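Local coordinates for ORF10 (Moritella marina, PDB 6RIW), which forms the ketosynthase-chain length factor didomain of a polyunsaturated fatty acid synthase and probably extends acyl chains held on acyl carrier protein, at residues L94-Q99 with E261-M266; G120-P125 with L369-G374; A795-V800 with T820-A825. One frame throughout, in Å; residues are numbered along the deposited sequence.

Contact 1. Residues L94-Q99 with E261-M266; sequences LYVTKQ and EGAGMM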
loop_
_atom_site.group_PDB
_atom_site.type_symbol
_atom_site.label_atom_id
_atom_site.label_comp_id
_atom_site.label_asym_id
_atom_site.label_seq_id
_atom_site.Cartn_x
_atom_site.Cartn_y
_atom_site.Cartn_z
ATOM N N LEU A 94 6.361 11.856 -9.179
ATOM C CA LEU A 94 6.394 12.479 -10.502
ATOM C C LEU A 94 7.795 12.990 -10.840
ATOM O O LEU A 94 8.276 12.831 -11.974
ATOM C CB LEU A 94 5.387 13.627 -10.547
ATOM C CG LEU A 94 3.938 13.143 -10.546
ATOM C CD1 LEU A 94 3.008 14.305 -10.251
ATOM C CD2 LEU A 94 3.614 12.489 -11.884
ATOM N N TYR A 95 8.457 13.611 -9.869
ATOM C CA TYR A 95 9.813 14.107 -10.099
ATOM C C TYR A 95 10.755 12.990 -10.558
ATOM O O TYR A 95 11.427 13.120 -11.590
ATOM C CB TYR A 95 10.344 14.768 -8.829
ATOM C CG TYR A 95 11.824 15.129 -8.947
ATOM C CD1 TYR A 95 12.219 16.218 -9.723
ATOM C CD2 TYR A 95 12.809 14.385 -8.303
ATOM C CE1 TYR A 95 13.554 16.561 -9.852
ATOM C CE2 TYR A 95 14.183 14.722 -8.436
ATOM C CZ TYR A 95 14.529 15.822 -9.209
ATOM O OH TYR A 95 15.845 16.192 -9.372
ATOM N N VAL A 96 10.836 11.888 -9.803
ATOM C CA VAL A 96 11.778 10.834 -10.189
ATOM C C VAL A 96 11.332 10.126 -11.467
ATOM O O VAL A 96 12.171 9.597 -12.203
ATOM C CB VAL A 96 12.028 9.822 -9.050
ATOM C CG1 VAL A 96 12.714 10.533 -7.863
ATOM C CG2 VAL A 96 10.720 9.095 -8.631
ATOM N N THR A 97 10.032 10.119 -11.774
ATOM C CA THR A 97 9.591 9.563 -13.053
ATOM C C THR A 97 10.119 10.390 -14.224
ATOM O O THR A 97 10.713 9.842 -15.165
ATOM C CB THR A 97 8.068 9.481 -13.093
ATOM O OG1 THR A 97 7.636 8.492 -12.154
ATOM C CG2 THR A 97 7.604 9.025 -14.477
ATOM N N LYS A 98 9.907 11.704 -14.182
ATOM C CA LYS A 98 10.378 12.592 -15.247
ATOM C C LYS A 98 11.890 12.505 -15.391
ATOM O O LYS A 98 12.417 12.415 -16.511
ATOM C CB LYS A 98 9.960 14.036 -14.951
ATOM C CG LYS A 98 10.127 15.024 -16.112
ATOM C CD LYS A 98 9.001 16.052 -16.058
ATOM C CE LYS A 98 9.377 17.394 -16.643
ATOM N NZ LYS A 98 8.839 18.475 -15.740
ATOM N N GLN A 99 12.602 12.542 -14.266
ATOM C CA GLN A 99 14.060 12.523 -14.320
ATOM C C GLN A 99 14.572 11.199 -14.866
ATOM O O GLN A 99 15.517 11.176 -15.666
ATOM C CB GLN A 99 14.646 12.790 -12.928
ATOM C CG GLN A 99 14.395 14.224 -12.396
ATOM C CD GLN A 99 15.035 15.292 -13.269
ATOM O OE1 GLN A 99 16.216 15.217 -13.593
ATOM N NE2 GLN A 99 14.249 16.280 -13.665
ATOM N N GLU A 261 12.667 9.316 4.359
ATOM C CA GLU A 261 11.675 9.530 3.320
ATOM C C GLU A 261 12.400 9.819 2.013
ATOM O O GLU A 261 13.607 10.082 1.995
ATOM C CB GLU A 261 10.729 10.682 3.705
ATOM C CG GLU A 261 11.480 11.922 4.131
ATOM C CD GLU A 261 10.566 13.097 4.487
ATOM O OE1 GLU A 261 9.409 12.870 4.921
ATOM O OE2 GLU A 261 11.010 14.264 4.318
ATOM N N GLY A 262 11.665 9.742 0.910
ATOM C CA GLY A 262 12.219 10.057 -0.390
ATOM C C GLY A 262 11.605 9.162 -1.450
ATOM O O GLY A 262 10.589 8.512 -1.216
ATOM N N ALA A 263 12.265 9.122 -2.616
ATOM C CA ALA A 263 11.724 8.412 -3.768
ATOM C C ALA A 263 12.852 8.047 -4.720
ATOM O O ALA A 263 13.907 8.683 -4.730
ATOM C CB ALA A 263 10.671 9.248 -4.511
ATOM N N GLY A 264 12.614 7.003 -5.512
ATOM C CA GLY A 264 13.548 6.623 -6.556
ATOM C C GLY A 264 12.820 5.960 -7.705
ATOM O O GLY A 264 11.727 5.412 -7.537
ATOM N N MET A 265 13.433 6.008 -8.881
ATOM C CA MET A 265 12.829 5.357 -10.038
ATOM C C MET A 265 13.915 4.840 -10.973
ATOM O O MET A 265 14.926 5.508 -11.182
ATOM C CB MET A 265 11.906 6.325 -10.796
ATOM C CG MET A 265 10.972 5.652 -11.800
ATOM S SD MET A 265 9.672 4.598 -11.080
ATOM C CE MET A 265 8.796 5.769 -9.997
ATOM N N MET A 266 13.677 3.668 -11.563
ATOM C CA MET A 266 14.559 3.119 -12.587
ATOM C C MET A 266 13.755 2.761 -13.831
ATOM O O MET A 266 12.576 2.400 -13.740
ATOM C CB MET A 266 15.263 1.880 -12.081
ATOM C CG MET A 266 16.465 2.142 -11.198
ATOM S SD MET A 266 16.708 0.694 -10.141
ATOM C CE MET A 266 16.097 -0.565 -11.248
#
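The hydroxyl OG1 of Thr97 is bonded back to the carbonyl oxygen of Gly93, one turn earlier in helix 88-104, and it meets strand 259-270 through plain van der Waals contact, 3.7 Å from CE of Met265. Its position anti to the carbonyl carbon, beside the backbone N (chi1 -68°), keeps the oxygen over that preceding turn. Thr97 and Met265 lie side by side and point the same way. The methionine gets its methyl there by bending twice, at chi2 and again at chi3. Met265 also leans on the helix backbone, with its CB 3.6 Å from Val96 O.

Val96 is the helix residue that meets the strand most broadly, and its two branches divide the work. CG2 sits 3.7 Å from CB of Met265 and also lies close to Gly264 C. CG1 comes down over the neighbouring peptide, 3.8 Å from Ala263 O, while CB of Ala263 is 4.1 Å from both methyls. The side chains of Val96 and Met265 cross at about a right angle.

This is a helix laid on a sheet in the thiolase-like fold of the ketosynthase half: the axes of the segments 94-99 and 262-266 come within 7.2 Å and differ in direction by 28°. Backbone bonds pair strand 259-270 with strand 4-12 on one side and strand 217-224 on the other. Ala10 and Leu12 of the former add to the floor under Val96. An alanine in place of Val96 would probably open a gap over Ala263 and Gly264 and leave CB and CE of Met265 without their methyl neighbour. Helix 174-183 packs on the helix too: Leu178 and Ala182 touch Leu94, whose CB points away from the strand, and Ile179 and Ala183 touch Thr97.

Contact 2. Residues G120-P125 with L369-G374; sequences GNLSFP and LLTAAG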
loop_
_atom_site.group_PDB
_atom_site.type_symbol
_atom_site.label_atom_id
_atom_site.label_comp_id
_atom_site.label_asym_id
_atom_site.label_seq_id
_atom_site.Cartn_x
_atom_site.Cartn_y
_atom_site.Cartn_z
ATOM N N GLY A 120 6.510 0.983 -5.296
ATOM C CA GLY A 120 6.405 0.681 -3.870
ATOM C C GLY A 120 5.921 1.907 -3.102
ATOM O O GLY A 120 6.336 3.037 -3.372
ATOM N N ASN A 121 5.030 1.686 -2.123
ATOM C CA ASN A 121 4.390 2.822 -1.461
ATOM C C ASN A 121 3.805 2.389 -0.115
ATOM O O ASN A 121 3.345 1.256 0.031
ATOM C CB ASN A 121 3.291 3.408 -2.360
ATOM C CG ASN A 121 2.728 4.712 -1.838
ATOM O OD1 ASN A 121 3.363 5.419 -1.056
ATOM N ND2 ASN A 121 1.504 5.031 -2.259
ATOM N N LEU A 122 3.846 3.300 0.865
ATOM C CA LEU A 122 3.238 3.078 2.179
ATOM C C LEU A 122 1.739 3.354 2.140
ATOM O O LEU A 122 1.287 4.299 1.493
ATOM C CB LEU A 122 3.870 4.011 3.223
ATOM C CG LEU A 122 5.304 3.699 3.629
ATOM C CD1 LEU A 122 5.984 4.890 4.329
ATOM C CD2 LEU A 122 5.315 2.459 4.521
ATOM N N SER A 123 0.963 2.545 2.861
ATOM C CA SER A 123 -0.463 2.804 3.029
ATOM C C SER A 123 -0.736 3.595 4.296
ATOM O O SER A 123 -1.643 3.239 5.052
ATOM C CB SER A 123 -1.230 1.477 3.045
ATOM O OG SER A 123 -1.206 0.887 1.758
ATOM N N PHE A 124 0.048 4.647 4.562
ATOM C CA PHE A 124 -0.079 5.464 5.771
ATOM C C PHE A 124 -0.680 6.824 5.450
ATOM O O PHE A 124 -0.527 7.324 4.334
ATOM C CB PHE A 124 1.289 5.736 6.391
ATOM C CG PHE A 124 1.935 4.557 7.074
ATOM C CD1 PHE A 124 1.254 3.379 7.294
ATOM C CD2 PHE A 124 3.251 4.673 7.503
ATOM C CE1 PHE A 124 1.878 2.324 7.938
ATOM C CE2 PHE A 124 3.883 3.629 8.149
ATOM C CZ PHE A 124 3.184 2.450 8.371
ATOM N N PRO A 125 -1.274 7.497 6.436
ATOM C CA PRO A 125 -1.667 8.902 6.248
ATOM C C PRO A 125 -0.486 9.727 5.755
ATOM O O PRO A 125 0.663 9.468 6.116
ATOM C CB PRO A 125 -2.097 9.347 7.645
ATOM C CG PRO A 125 -2.593 8.028 8.326
ATOM C CD PRO A 125 -1.672 6.953 7.748
ATOM N N LEU A 369 14.821 4.339 4.562
ATOM C CA LEU A 369 13.787 5.014 3.776
ATOM C C LEU A 369 12.496 4.193 3.624
ATOM O O LEU A 369 11.677 4.509 2.745
ATOM C CB LEU A 369 14.350 5.382 2.396
ATOM C CG LEU A 369 14.935 6.786 2.234
ATOM C CD1 LEU A 369 16.009 7.086 3.282
ATOM C CD2 LEU A 369 15.456 7.056 0.805
ATOM N N LEU A 370 12.303 3.140 4.419
ATOM C CA LEU A 370 11.028 2.416 4.495
ATOM C C LEU A 370 10.710 1.813 3.132
ATOM O O LEU A 370 11.523 1.026 2.613
ATOM C CB LEU A 370 9.984 3.387 5.049
ATOM C CG LEU A 370 10.364 4.097 6.359
ATOM C CD1 LEU A 370 9.272 5.063 6.826
ATOM C CD2 LEU A 370 10.671 3.064 7.449
ATOM N N THR A 371 9.548 2.101 2.525
ATOM C CA THR A 371 9.228 1.481 1.238
ATOM C C THR A 371 10.240 1.844 0.163
ATOM O O THR A 371 10.417 1.083 -0.795
ATOM C CB THR A 371 7.816 1.876 0.811
ATOM O OG1 THR A 371 7.626 3.274 1.045
ATOM C CG2 THR A 371 6.815 1.106 1.668
ATOM N N ALA A 372 10.937 2.968 0.313
ATOM C CA ALA A 372 11.925 3.373 -0.673
ATOM C C ALA A 372 13.341 2.932 -0.322
ATOM O O ALA A 372 14.282 3.354 -1.000
ATOM C CB ALA A 372 11.900 4.898 -0.839
ATOM N N ALA A 373 13.518 2.110 0.719
ATOM C CA ALA A 373 14.870 1.831 1.212
ATOM C C ALA A 373 15.727 1.128 0.172
ATOM O O ALA A 373 16.949 1.343 0.118
ATOM C CB ALA A 373 14.812 0.989 2.493
ATOM N N GLY A 374 15.129 0.260 -0.640
ATOM C CA GLY A 374 15.925 -0.414 -1.641
ATOM C C GLY A 374 16.431 0.500 -2.739
ATOM O O GLY A 374 17.411 0.155 -3.404
#
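Apolar packing between Leu122 and Thr371 carries most of this contact. CD2 of Leu122 presses on CG2 of Thr371 at 3.5 Å, tighter than usual for two methyls, and the branch carbon follows, with Leu122 CG 3.6 Å from Thr371 CG2. The same threonine methyl rests against the main chain behind the leucine, 3.7 Å from Asn121 C. The other leucine branch reaches the residue before Thr371: Leu122 CD1 meets CD1 of Leu370 at 4.1 Å, the two side chains crossing obliquely. Leu370 continues from there onto Val231 and Phe235 of helix 228-237. On its own loop, Leu122 CD2 lies over one face of the Phe124 ring, offset toward the rim.

The setting is buried, its centre about 8 Å from the centre of the chain, in the ketosynthase half where it meets the second half: Ser123 touches Met582. Residues 120-125 leave the end of strand 115-120, and residues 369-374 follow His368 in the Asn-x-Gly-His segment that, in ketosynthases generally, supplies an active-site histidine. Two turn bonds, from Ala372 N to Leu369 O and from Ala373 N to Leu370 O, hold this second loop in a compact coil that leads into helix 374-387.

Polar groups are satisfied around the contact rather than across it. Thr371 OG1 stands between the backbone N and the carbonyl carbon (chi1 44°) and bonds to Val223 O; Leu122 CG lies 3.5 Å from Thr371 OG1. Thr371 O pairs with Ser199 OG. The CB of Asn121 points away from the opposing loop, and its ND2 bonds to Ala172 O.

Contact 3. Residues A795-V800 with T820-A825; sequences ADVASV and TLYPSA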
loop_
_atom_site.group_PDB
_atom_site.type_symbol
_atom_site.label_atom_id
_atom_site.label_comp_id
_atom_site.label_asym_id
_atom_site.label_seq_id
_atom_site.Cartn_x
_atom_site.Cartn_y
_atom_site.Cartn_z
ATOM N N ALA A 795 -20.646 -12.445 -29.090
ATOM C CA ALA A 795 -21.932 -13.132 -29.047
ATOM C C ALA A 795 -21.918 -14.346 -28.124
ATOM O O ALA A 795 -22.986 -14.852 -27.757
ATOM C CB ALA A 795 -22.340 -13.553 -30.468
ATOM N N ASP A 796 -20.735 -14.822 -27.739
ATOM C CA ASP A 796 -20.593 -15.945 -26.826
ATOM C C ASP A 796 -20.857 -15.578 -25.369
ATOM O O ASP A 796 -20.907 -16.477 -24.520
ATOM C CB ASP A 796 -19.182 -16.530 -26.948
ATOM C CG ASP A 796 -18.959 -17.232 -28.267
ATOM O OD1 ASP A 796 -19.885 -17.969 -28.678
ATOM O OD2 ASP A 796 -17.872 -17.052 -28.874
ATOM N N VAL A 797 -21.022 -14.300 -25.056
ATOM C CA VAL A 797 -21.187 -13.856 -23.674
ATOM C C VAL A 797 -22.661 -13.900 -23.288
ATOM O O VAL A 797 -23.512 -13.283 -23.945
ATOM C CB VAL A 797 -20.601 -12.448 -23.480
ATOM C CG1 VAL A 797 -20.959 -11.912 -22.094
ATOM C CG2 VAL A 797 -19.073 -12.474 -23.662
ATOM N N ALA A 798 -22.960 -14.618 -22.201
ATOM C CA ALA A 798 -24.332 -14.828 -21.753
ATOM C C ALA A 798 -24.872 -13.635 -20.976
ATOM O O ALA A 798 -26.063 -13.315 -21.063
ATOM C CB ALA A 798 -24.402 -16.074 -20.875
ATOM N N SER A 799 -24.025 -12.994 -20.181
ATOM C CA SER A 799 -24.463 -11.883 -19.351
ATOM C C SER A 799 -23.233 -11.063 -19.000
ATOM O O SER A 799 -22.099 -11.493 -19.216
ATOM C CB SER A 799 -25.198 -12.376 -18.108
ATOM O OG SER A 799 -24.357 -13.165 -17.281
ATOM N N VAL A 800 -23.474 -9.866 -18.467
ATOM C CA VAL A 800 -22.430 -8.869 -18.268
ATOM C C VAL A 800 -22.544 -8.359 -16.847
ATOM O O VAL A 800 -23.622 -7.922 -16.425
ATOM C CB VAL A 800 -22.546 -7.693 -19.260
ATOM C CG1 VAL A 800 -21.408 -6.697 -19.025
ATOM C CG2 VAL A 800 -22.507 -8.196 -20.671
ATOM N N THR A 820 -23.653 -2.047 -26.743
ATOM C CA THR A 820 -23.074 -2.134 -28.081
ATOM C C THR A 820 -22.229 -3.392 -28.246
ATOM O O THR A 820 -22.324 -4.085 -29.266
ATOM C CB THR A 820 -22.230 -0.891 -28.352
ATOM O OG1 THR A 820 -23.067 0.269 -28.230
ATOM C CG2 THR A 820 -21.617 -0.939 -29.733
ATOM N N LEU A 821 -21.381 -3.686 -27.258
ATOM C CA LEU A 821 -20.549 -4.885 -27.307
ATOM C C LEU A 821 -21.392 -6.147 -27.264
ATOM O O LEU A 821 -21.129 -7.107 -27.996
ATOM C CB LEU A 821 -19.573 -4.889 -26.127
ATOM C CG LEU A 821 -18.365 -3.970 -26.273
ATOM C CD1 LEU A 821 -17.731 -3.655 -24.908
ATOM C CD2 LEU A 821 -17.339 -4.593 -27.213
ATOM N N TYR A 822 -22.398 -6.161 -26.402
ATOM C CA TYR A 822 -23.101 -7.375 -26.002
ATOM C C TYR A 822 -24.603 -7.137 -26.089
ATOM O O TYR A 822 -25.303 -7.150 -25.067
ATOM C CB TYR A 822 -22.716 -7.769 -24.576
ATOM C CG TYR A 822 -21.233 -7.914 -24.295
ATOM C CD1 TYR A 822 -20.495 -8.931 -24.889
ATOM C CD2 TYR A 822 -20.578 -7.064 -23.382
ATOM C CE1 TYR A 822 -19.140 -9.101 -24.611
ATOM C CE2 TYR A 822 -19.220 -7.213 -23.110
ATOM C CZ TYR A 822 -18.509 -8.251 -23.718
ATOM O OH TYR A 822 -17.162 -8.434 -23.462
ATOM N N PRO A 823 -25.136 -6.930 -27.301
ATOM C CA PRO A 823 -26.542 -6.487 -27.420
ATOM C C PRO A 823 -27.558 -7.489 -26.907
ATOM O O PRO A 823 -28.651 -7.083 -26.495
ATOM C CB PRO A 823 -26.709 -6.240 -28.930
ATOM C CG PRO A 823 -25.668 -7.071 -29.563
ATOM C CD PRO A 823 -24.483 -7.055 -28.610
ATOM N N SER A 824 -27.235 -8.777 -26.885
ATOM C CA SER A 824 -28.183 -9.777 -26.422
ATOM C C SER A 824 -27.972 -10.194 -24.967
ATOM O O SER A 824 -28.735 -11.024 -24.461
ATOM C CB SER A 824 -28.132 -11.007 -27.345
ATOM O OG SER A 824 -26.959 -11.765 -27.129
ATOM N N ALA A 825 -26.994 -9.622 -24.264
ATOM C CA ALA A 825 -26.690 -10.052 -22.903
ATOM C C ALA A 825 -27.351 -9.140 -21.873
ATOM O O ALA A 825 -27.370 -7.919 -22.034
ATOM C CB ALA A 825 -25.177 -10.078 -22.683
#
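Ser799 and Ala825 bring their backbones within 4.6 Å, CA to CA, where the turn that follows helix 808-821 comes alongside strand 797-801. This is the return corner of a beta-alpha-beta unit in the second ketosynthase-like half, the chain length factor: strand 797-801, helix 808-821, then strand 826-828 parallel to the first. The chain leaves the helix at Tyr822 and reverses in a type I turn from Tyr822 to Ala825, closed by Ala825 N bonding to Tyr822 O at 3.1 Å. On the strand side, Ala798 takes up near-helical backbone angles (-80°, -37°). That kink breaks the regular strand pattern, and Val797 and Val800, three residues apart, both turn toward the incoming loop.

The Tyr822 ring fits between these valines and its own helix. CG1 of Val797 lies 4.0 Å above one face, offset toward the rim, while CB of Leu821 covers the opposite face. Val797 CG2 comes closer still, 3.5 Å from Tyr822 CE1. Val800 comes in obliquely from the same side as Val797, with CG2 3.5 Å from Tyr822 CD2; the side chains of Val800 and Tyr822 cross at about a right angle. At the far end, Tyr822 OH is hydrogen-bonded to His879 NE2, which fixes the phenol within the domain; Ala783 and Leu787 of helix 776-790 also touch this side chain.

Ala825 fills the bend of the strand with a single methyl: its CB is 3.8 Å from Val800 CG2 and 3.7 Å from the carbonyl oxygen of Ala798.

Contacts 1 and 2 are neighbours in the ketosynthase half, with centres about 13 Å apart, and their segments alternate along the chain. They touch directly where strand 259-270 begins: Glu261 O is 3.6 Å from Leu369 CG, and Gly262 O is 3.9 Å from Ala372 CB. Strand 217-224 ties them together, since Val223 packs on Ala263 and its carbonyl takes the Thr371 hydroxyl. Contact 2 lies beside His368, whereas neither contact is near the magnesium site at Met1 and Lys286. Contact 3 belongs to the other half of the didomain, its centre about 43 Å from both others and its nearest atoms about 30 Å away.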